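PDB 3VTH: hydrogenase maturation factor from Thermoanaerobacter tengcongensis, which probably transfers the carbamoyl group of carbamoyl phosphate, with ATP, to the C-terminal cysteine of HypE during [NiFe]-hydrogenase maturation. Local coordinates for residues Arg242-Arg247 with Ile351-Leu356. Numbering follows the deposited sequence.
Sequences RRRKKR and IADVFL. With APC (diphosphomethylphosphonic acid adenosyl ester), chain F.
Arg244, near the end of helix 235-245 in the YrdC-like domain, meets Ile351 in the loop leading into strand 354-358, their CA atoms 5.2 Å apart. The helix stops here in a Schellman motif: Lys246 takes the positive phi, and Arg247 N returns to Arg242 O at 3.1 Å. Arginine suits position 244 because its chain, extended from CG to NE, lies alongside the loop and still ends in a donor group. Its NH1 serves two acceptors near the guanidinium plane, Ile351 O at 3.1 Å and, in a salt bridge, Asp353 OD1 at 3.0 Å. Both bonds are fairly straight, 161° and 167°, yet each oxygen is met from above its own carbonyl or carboxylate plane; the guanidinium and carboxylate planes are 67° apart. Aspartate suits position 353 because its two oxygens serve two donors at once, OD2 accepting from the backbone N of Ile217, before strand 218-221. Ile351 supplies the apolar part: with CG2 anti to the backbone N, that methyl rests 4.1 Å from Arg244 CB, while CG1 lies against the carbonyl oxygen of Arg244.

Lys245, next in the helix, turns away from the loop toward the nucleotide pocket, which Arg247 also lines; its long chain and cationic amine suit the gamma phosphate. Its NZ donates to O1G of the ATP analogue at 3.1 Å and is also bonded to Thr328 OG1 and Ser329 O. Arg247 brings NH2 to 2.9 Å from O1A of the analogue, which lies over one face of its guanidinium, and the same nitrogen donates to Pro251 O. Positive charge thus gathers at the phosphates, probably favouring nucleotide binding, while neighbouring Arg244 bonds to the loop instead and ties the helix end to the entrance of the strand.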
loop_
_atom_site.group_PDB
_atom_site.type_symbol
_atom_site.label_atom_id
_atom_site.label_comp_id
_atom_site.label_asym_id
_atom_site.label_seq_id
_atom_site.Cartn_x
_atom_site.Cartn_y
_atom_site.Cartn_z
ATOM N N ARG A 242 -13.147 15.001 -13.277
ATOM C CA ARG A 242 -11.768 15.266 -13.691
ATOM C C ARG A 242 -11.453 16.763 -13.813
ATOM O O ARG A 242 -10.381 17.194 -13.408
ATOM C CB ARG A 242 -11.434 14.556 -15.010
ATOM C CG ARG A 242 -11.255 13.057 -14.876
ATOM C CD ARG A 242 -10.557 12.445 -16.107
ATOM N NE ARG A 242 -10.365 11.009 -15.908
ATOM C CZ ARG A 242 -9.387 10.471 -15.187
ATOM N NH1 ARG A 242 -8.470 11.247 -14.613
ATOM N NH2 ARG A 242 -9.315 9.149 -15.048
ATOM N N ARG A 243 -12.375 17.543 -14.373
ATOM C CA ARG A 243 -12.184 18.997 -14.499
ATOM C C ARG A 243 -12.104 19.691 -13.136
ATOM O O ARG A 243 -11.235 20.533 -12.908
ATOM C CB ARG A 243 -13.294 19.642 -15.341
ATOM C CG ARG A 243 -13.042 21.130 -15.693
ATOM C CD ARG A 243 -14.233 21.812 -16.397
ATOM N NE ARG A 243 -15.028 20.852 -17.157
ATOM C CZ ARG A 243 -16.227 20.402 -16.797
ATOM N NH1 ARG A 243 -16.820 20.846 -15.691
ATOM N NH2 ARG A 243 -16.840 19.509 -17.561
ATOM N N ARG A 244 -13.017 19.337 -12.241
ATOM C CA ARG A 244 -13.117 20.012 -10.958
ATOM C C ARG A 244 -11.982 19.614 -10.013
ATOM O O ARG A 244 -11.388 20.473 -9.376
ATOM C CB ARG A 244 -14.469 19.752 -10.321
ATOM C CG ARG A 244 -15.622 20.411 -11.063
ATOM C CD ARG A 244 -16.897 20.239 -10.281
ATOM N NE ARG A 244 -18.062 20.764 -10.990
ATOM C CZ ARG A 244 -19.313 20.588 -10.577
ATOM N NH1 ARG A 244 -19.550 19.908 -9.461
ATOM N NH2 ARG A 244 -20.324 21.092 -11.272
ATOM N N LYS A 245 -11.667 18.322 -9.947
ATOM C CA LYS A 245 -10.522 17.863 -9.158
ATOM C C LYS A 245 -9.180 18.272 -9.798
ATOM O O LYS A 245 -8.166 18.390 -9.098
ATOM C CB LYS A 245 -10.589 16.347 -8.891
ATOM C CG LYS A 245 -9.620 15.882 -7.779
ATOM C CD LYS A 245 -9.768 14.400 -7.394
ATOM C CE LYS A 245 -8.594 13.976 -6.504
ATOM N NZ LYS A 245 -8.718 12.568 -6.013
ATOM N N LYS A 246 -9.195 18.527 -11.107
ATOM C CA LYS A 246 -7.990 18.844 -11.890
ATOM C C LYS A 246 -7.071 17.616 -11.998
ATOM O O LYS A 246 -5.841 17.729 -12.014
ATOM C CB LYS A 246 -7.253 20.082 -11.332
ATOM C CG LYS A 246 -8.029 21.392 -11.483
ATOM C CD LYS A 246 -7.745 22.359 -10.339
ATOM C CE LYS A 246 -8.722 23.549 -10.336
ATOM N NZ LYS A 246 -8.301 24.636 -11.267
ATOM N N ARG A 247 -7.693 16.442 -12.072
ATOM C CA ARG A 247 -6.998 15.148 -12.162
ATOM C C ARG A 247 -7.332 14.558 -13.529
ATOM O O ARG A 247 -8.357 13.881 -13.691
ATOM C CB ARG A 247 -7.516 14.238 -11.052
ATOM C CG ARG A 247 -6.820 12.898 -10.882
ATOM C CD ARG A 247 -7.506 12.185 -9.714
ATOM N NE ARG A 247 -7.004 10.841 -9.459
ATOM C CZ ARG A 247 -7.255 9.783 -10.225
ATOM N NH1 ARG A 247 -7.980 9.914 -11.327
ATOM N NH2 ARG A 247 -6.769 8.599 -9.900
ATOM N N ILE A 351 -15.953 21.344 -5.899
ATOM C CA ILE A 351 -15.755 20.031 -6.490
ATOM C C ILE A 351 -17.001 19.166 -6.315
ATOM O O ILE A 351 -17.626 18.777 -7.300
ATOM C CB ILE A 351 -14.501 19.325 -5.921
ATOM C CG1 ILE A 351 -13.258 20.216 -6.095
ATOM C CG2 ILE A 351 -14.310 17.968 -6.582
ATOM C CD1 ILE A 351 -11.987 19.649 -5.462
ATOM N N ALA A 352 -17.373 18.884 -5.065
ATOM C CA ALA A 352 -18.559 18.093 -4.802
ATOM C C ALA A 352 -19.825 18.931 -4.923
ATOM O O ALA A 352 -19.831 20.124 -4.602
ATOM C CB ALA A 352 -18.475 17.456 -3.414
ATOM N N ASP A 353 -20.895 18.297 -5.392
ATOM C CA ASP A 353 -22.211 18.928 -5.424
ATOM C C ASP A 353 -22.984 18.747 -4.110
ATOM O O ASP A 353 -23.690 19.657 -3.666
ATOM C CB ASP A 353 -23.010 18.379 -6.602
ATOM C CG ASP A 353 -22.351 18.700 -7.932
ATOM O OD1 ASP A 353 -22.312 19.893 -8.273
ATOM O OD2 ASP A 353 -21.854 17.781 -8.622
ATOM N N VAL A 354 -22.853 17.571 -3.499
ATOM C CA VAL A 354 -23.528 17.270 -2.222
ATOM C C VAL A 354 -22.606 16.434 -1.340
ATOM O O VAL A 354 -21.645 15.847 -1.835
ATOM C CB VAL A 354 -24.881 16.532 -2.430
ATOM C CG1 VAL A 354 -25.835 17.350 -3.349
ATOM C CG2 VAL A 354 -24.641 15.147 -3.010
ATOM N N PHE A 355 -22.899 16.387 -0.041
ATOM C CA PHE A 355 -22.020 15.734 0.923
ATOM C C PHE A 355 -22.786 14.751 1.793
ATOM O O PHE A 355 -23.905 15.046 2.227
ATOM C CB PHE A 355 -21.372 16.777 1.848
ATOM C CG PHE A 355 -20.436 17.720 1.148
ATOM C CD1 PHE A 355 -19.055 17.570 1.281
ATOM C CD2 PHE A 355 -20.937 18.783 0.379
ATOM C CE1 PHE A 355 -18.168 18.458 0.629
ATOM C CE2 PHE A 355 -20.077 19.666 -0.261
ATOM C CZ PHE A 355 -18.695 19.507 -0.142
ATOM N N LEU A 356 -22.170 13.593 2.046
ATOM C CA LEU A 356 -22.658 12.680 3.066
ATOM C C LEU A 356 -21.657 12.670 4.216
ATOM O O LEU A 356 -20.620 11.980 4.167
ATOM C CB LEU A 356 -22.888 11.259 2.527
ATOM C CG LEU A 356 -23.569 10.297 3.515
ATOM C CD1 LEU A 356 -25.036 10.681 3.755
ATOM C CD2 LEU A 356 -23.461 8.835 3.055
HETATM P PG APC F . -4.726 12.717 -6.095
HETATM O O1G APC F . -5.809 12.321 -5.125
HETATM O O2G APC F . -5.273 13.042 -7.464
HETATM O O3G APC F . -3.779 13.763 -5.582
HETATM P PB APC F . -4.101 9.905 -6.209
HETATM O O1B APC F . -4.249 9.638 -4.743
HETATM O O2B APC F . -2.971 9.156 -6.887
HETATM O O3B APC F . -3.740 11.466 -6.362
HETATM P PA APC F . -6.935 8.553 -6.329
HETATM O O1A APC F . -8.046 8.393 -7.340
HETATM O O2A APC F . -7.360 9.019 -4.984
HETATM C C3A APC F . -5.675 9.647 -7.091
HETATM O "O5'" APC F . -6.192 7.147 -6.065
HETATM C "C5'" APC F . -6.442 5.961 -6.814
HETATM C "C4'" APC F . -5.103 5.295 -7.119
HETATM O "O4'" APC F . -5.397 4.048 -7.759
HETATM C "C3'" APC F . -4.288 6.139 -8.103
HETATM O "O3'" APC F . -2.892 6.163 -7.757
HETATM C "C2'" APC F . -4.444 5.399 -9.415
HETATM O "O2'" APC F . -3.366 5.664 -10.334
HETATM C "C1'" APC F . -4.621 3.954 -8.952
HETATM N N9 APC F . -5.345 3.266 -10.015
HETATM C C8 APC F . -6.670 3.357 -10.312
HETATM N N7 APC F . -6.949 2.604 -11.406
HETATM C C5 APC F . -5.793 2.035 -11.810
HETATM C C6 APC F . -5.362 1.132 -12.900
HETATM N N6 APC F . -6.249 0.659 -13.800
HETATM N N1 APC F . -4.056 0.792 -12.962
HETATM C C2 APC F . -3.150 1.234 -12.066
HETATM N N3 APC F . -3.450 2.062 -11.051
HETATM C C4 APC F . -4.737 2.477 -10.887
#